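Local coordinates for peroxiredoxin PRX1, mitochondrial (Saccharomyces cerevisiae, PDB 5YKJ), which probably reduces hydroperoxides in mitochondria as a 1-Cys thiol peroxidase, its oxidised cysteine being recycled through the glutathione and thioredoxin systems, at residues V127-V132 with I142-S147. Sequence-based numbering, arbitrary orientation. Where two conformers were deposited one is given.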
loop_
_atom_site.group_PDB
_atom_site.type_symbol
_atom_site.label_atom_id
_atom_site.label_comp_id
_atom_site.label_asym_id
_atom_site.label_seq_id
_atom_site.Cartn_x
_atom_site.Cartn_y
_atom_site.Cartn_z
ATOM N N VAL A 127 -0.959 -14.427 3.634
ATOM C CA VAL A 127 -0.033 -13.571 2.872
ATOM C C VAL A 127 -0.861 -12.700 1.947
ATOM O O VAL A 127 -0.918 -12.871 0.800
ATOM C CB VAL A 127 0.979 -14.398 2.118
ATOM C CG1 VAL A 127 1.964 -13.477 1.417
ATOM C CG2 VAL A 127 1.733 -15.256 3.110
ATOM N N ARG A 128 -1.547 -11.789 2.582
ATOM C CA ARG A 128 -2.513 -10.960 1.923
ATOM C C ARG A 128 -2.588 -9.510 2.376
ATOM O O ARG A 128 -3.512 -8.845 2.069
ATOM C CB ARG A 128 -3.909 -11.571 2.140
ATOM C CG ARG A 128 -4.306 -12.648 1.166
ATOM C CD ARG A 128 -4.493 -12.094 -0.229
ATOM N NE ARG A 128 -5.743 -11.373 -0.383
ATOM C CZ ARG A 128 -6.105 -10.706 -1.468
ATOM N NH1 ARG A 128 -5.335 -10.675 -2.512
ATOM N NH2 ARG A 128 -7.254 -10.090 -1.516
ATOM N N SER A 129 -1.609 -9.094 3.127
ATOM C CA SER A 129 -1.612 -7.737 3.609
ATOM C C SER A 129 -1.143 -6.722 2.594
ATOM O O SER A 129 -0.404 -7.006 1.755
ATOM C CB SER A 129 -0.800 -7.606 4.900
ATOM O OG SER A 129 -1.287 -8.446 5.887
ATOM N N VAL A 130 -1.660 -5.523 2.760
ATOM C CA VAL A 130 -1.259 -4.382 1.975
ATOM C C VAL A 130 -0.712 -3.349 2.965
ATOM O O VAL A 130 -1.327 -3.048 3.894
ATOM C CB VAL A 130 -2.404 -3.739 1.149
ATOM C CG1 VAL A 130 -1.914 -2.509 0.380
ATOM C CG2 VAL A 130 -2.920 -4.723 0.134
ATOM N N PHE A 131 0.491 -2.884 2.702
ATOM C CA PHE A 131 1.115 -1.899 3.544
ATOM C C PHE A 131 1.358 -0.591 2.771
ATOM O O PHE A 131 1.938 -0.635 1.754
ATOM C CB PHE A 131 2.499 -2.420 4.036
ATOM C CG PHE A 131 2.475 -3.770 4.720
ATOM C CD1 PHE A 131 2.503 -4.957 4.006
ATOM C CD2 PHE A 131 2.454 -3.862 6.100
ATOM C CE1 PHE A 131 2.480 -6.159 4.630
ATOM C CE2 PHE A 131 2.436 -5.107 6.711
ATOM C CZ PHE A 131 2.479 -6.212 5.970
ATOM N N VAL A 132 0.870 0.534 3.289
ATOM C CA VAL A 132 1.124 1.831 2.696
ATOM C C VAL A 132 2.273 2.424 3.494
ATOM O O VAL A 132 2.176 2.555 4.668
ATOM C CB VAL A 132 -0.087 2.706 2.823
ATOM C CG1 VAL A 132 0.189 4.078 2.232
ATOM C CG2 VAL A 132 -1.253 2.053 2.147
ATOM N N ILE A 142 -2.405 -0.358 7.119
ATOM C CA ILE A 142 -2.384 -1.752 6.765
ATOM C C ILE A 142 -3.787 -2.283 6.581
ATOM O O ILE A 142 -4.648 -1.903 7.260
ATOM C CB ILE A 142 -1.699 -2.587 7.895
ATOM C CG1 ILE A 142 -0.325 -2.049 8.221
ATOM C CG2 ILE A 142 -1.524 -4.053 7.519
ATOM C CD1 ILE A 142 0.305 -2.754 9.384
ATOM N N PHE A 143 -3.941 -3.155 5.612
ATOM C CA PHE A 143 -5.181 -3.835 5.479
ATOM C C PHE A 143 -4.997 -5.237 4.929
ATOM O O PHE A 143 -4.175 -5.454 4.100
ATOM C CB PHE A 143 -6.238 -3.008 4.776
ATOM C CG PHE A 143 -6.001 -2.745 3.344
ATOM C CD1 PHE A 143 -6.471 -3.613 2.402
ATOM C CD2 PHE A 143 -5.370 -1.607 2.932
ATOM C CE1 PHE A 143 -6.291 -3.392 1.095
ATOM C CE2 PHE A 143 -5.185 -1.368 1.605
ATOM C CZ PHE A 143 -5.662 -2.254 0.685
ATOM N N THR A 144 -5.793 -6.154 5.462
ATOM C CA THR A 144 -5.732 -7.550 5.059
ATOM C C THR A 144 -7.073 -8.159 4.707
ATOM O O THR A 144 -7.849 -8.408 5.530
ATOM C CB THR A 144 -5.007 -8.428 6.102
ATOM O OG1 THR A 144 -3.818 -7.795 6.560
ATOM C CG2 THR A 144 -4.674 -9.776 5.511
ATOM N N TYR A 145 -7.262 -8.374 3.408
ATOM C CA TYR A 145 -8.418 -9.014 2.868
ATOM C C TYR A 145 -8.003 -10.446 2.485
ATOM O O TYR A 145 -6.979 -10.680 2.035
ATOM C CB TYR A 145 -8.919 -8.334 1.591
ATOM C CG TYR A 145 -9.555 -6.949 1.675
ATOM C CD1 TYR A 145 -9.362 -6.117 2.750
ATOM C CD2 TYR A 145 -10.338 -6.507 0.658
ATOM C CE1 TYR A 145 -9.954 -4.883 2.812
ATOM C CE2 TYR A 145 -10.915 -5.276 0.698
ATOM C CZ TYR A 145 -10.702 -4.465 1.783
ATOM O OH TYR A 145 -11.237 -3.224 1.843
ATOM N N PRO A 146 -8.941 -11.348 2.748
ATOM C CA PRO A 146 -8.647 -12.714 2.418
ATOM C C PRO A 146 -8.583 -12.937 0.842
ATOM O O PRO A 146 -9.070 -12.095 0.169
ATOM C CB PRO A 146 -9.805 -13.519 2.959
ATOM C CG PRO A 146 -10.931 -12.573 2.900
ATOM C CD PRO A 146 -10.336 -11.201 3.181
ATOM N N SER A 147 -7.989 -13.994 0.276
ATOM C CA SER A 147 -7.760 -14.131 -1.101
ATOM C C SER A 147 -9.056 -14.280 -1.819
ATOM O O SER A 147 -9.140 -14.336 -2.967
ATOM C CB SER A 147 -6.900 -15.352 -1.313
ATOM O OG SER A 147 -7.542 -16.493 -0.845
HETATM O O HOH W 1 -5.392 -6.756 1.593
#
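The antiparallel beta hairpin of strands 129-133 and 139-144 lies at one edge of the thioredoxin-fold sheet, with 139-144 its outermost strand in this chain. Val130 and Phe143 are a hydrogen-bonded pair. Val130 N donates to Phe143 O at 2.9 Å, and Phe143 N returns a bond to Val130 O at 3.1 Å. Their side chains lie side by side. Phe143 CG sits between its own backbone N and carbonyl carbon (chi1 68°), and the ring turns one face to Val130. Val130 CB stands over that face, offset toward the rim, in a CH-pi contact 3.7 Å from the centroid of the Phe143 ring. Val156 of helix 153-169 also touches Phe143. On the other face of the sheet, Phe131 CD2 meets Ile142 CG1 at 3.9 Å. The hydroxyls Ser129 OG and Thr144 OG1 share a hydrogen bond of 2.7 Å on that same face.

Past Ser129 and Thr144 the two chain segments draw apart. A water fills in, donating to Arg128 O and Phe143 O and accepting from Tyr145 N. The Arg128 side chain is bent twice (chi2 -67°, chi3 -76°) as it reaches the backbone of 145-147. Arg128 NE donates to Tyr145 O at 2.8 Å, from above the carbonyl plane. Arg128 NH2 makes a weak bond to Pro146 O at 3.2 Å. Ser147 CA lies over one guanidinium face, 3.4 Å above its plane. NH1 forms a salt bridge with Glu47. An alanine at Arg128 would probably leave Tyr145 O without this donor and Glu47 without this charge partner, letting the 145-147 backbone shift. The arginine thus takes over where the ladder of backbone bonds stops. One guanidinium ties the chain after the edge strand to an acidic side chain of helix 46-53.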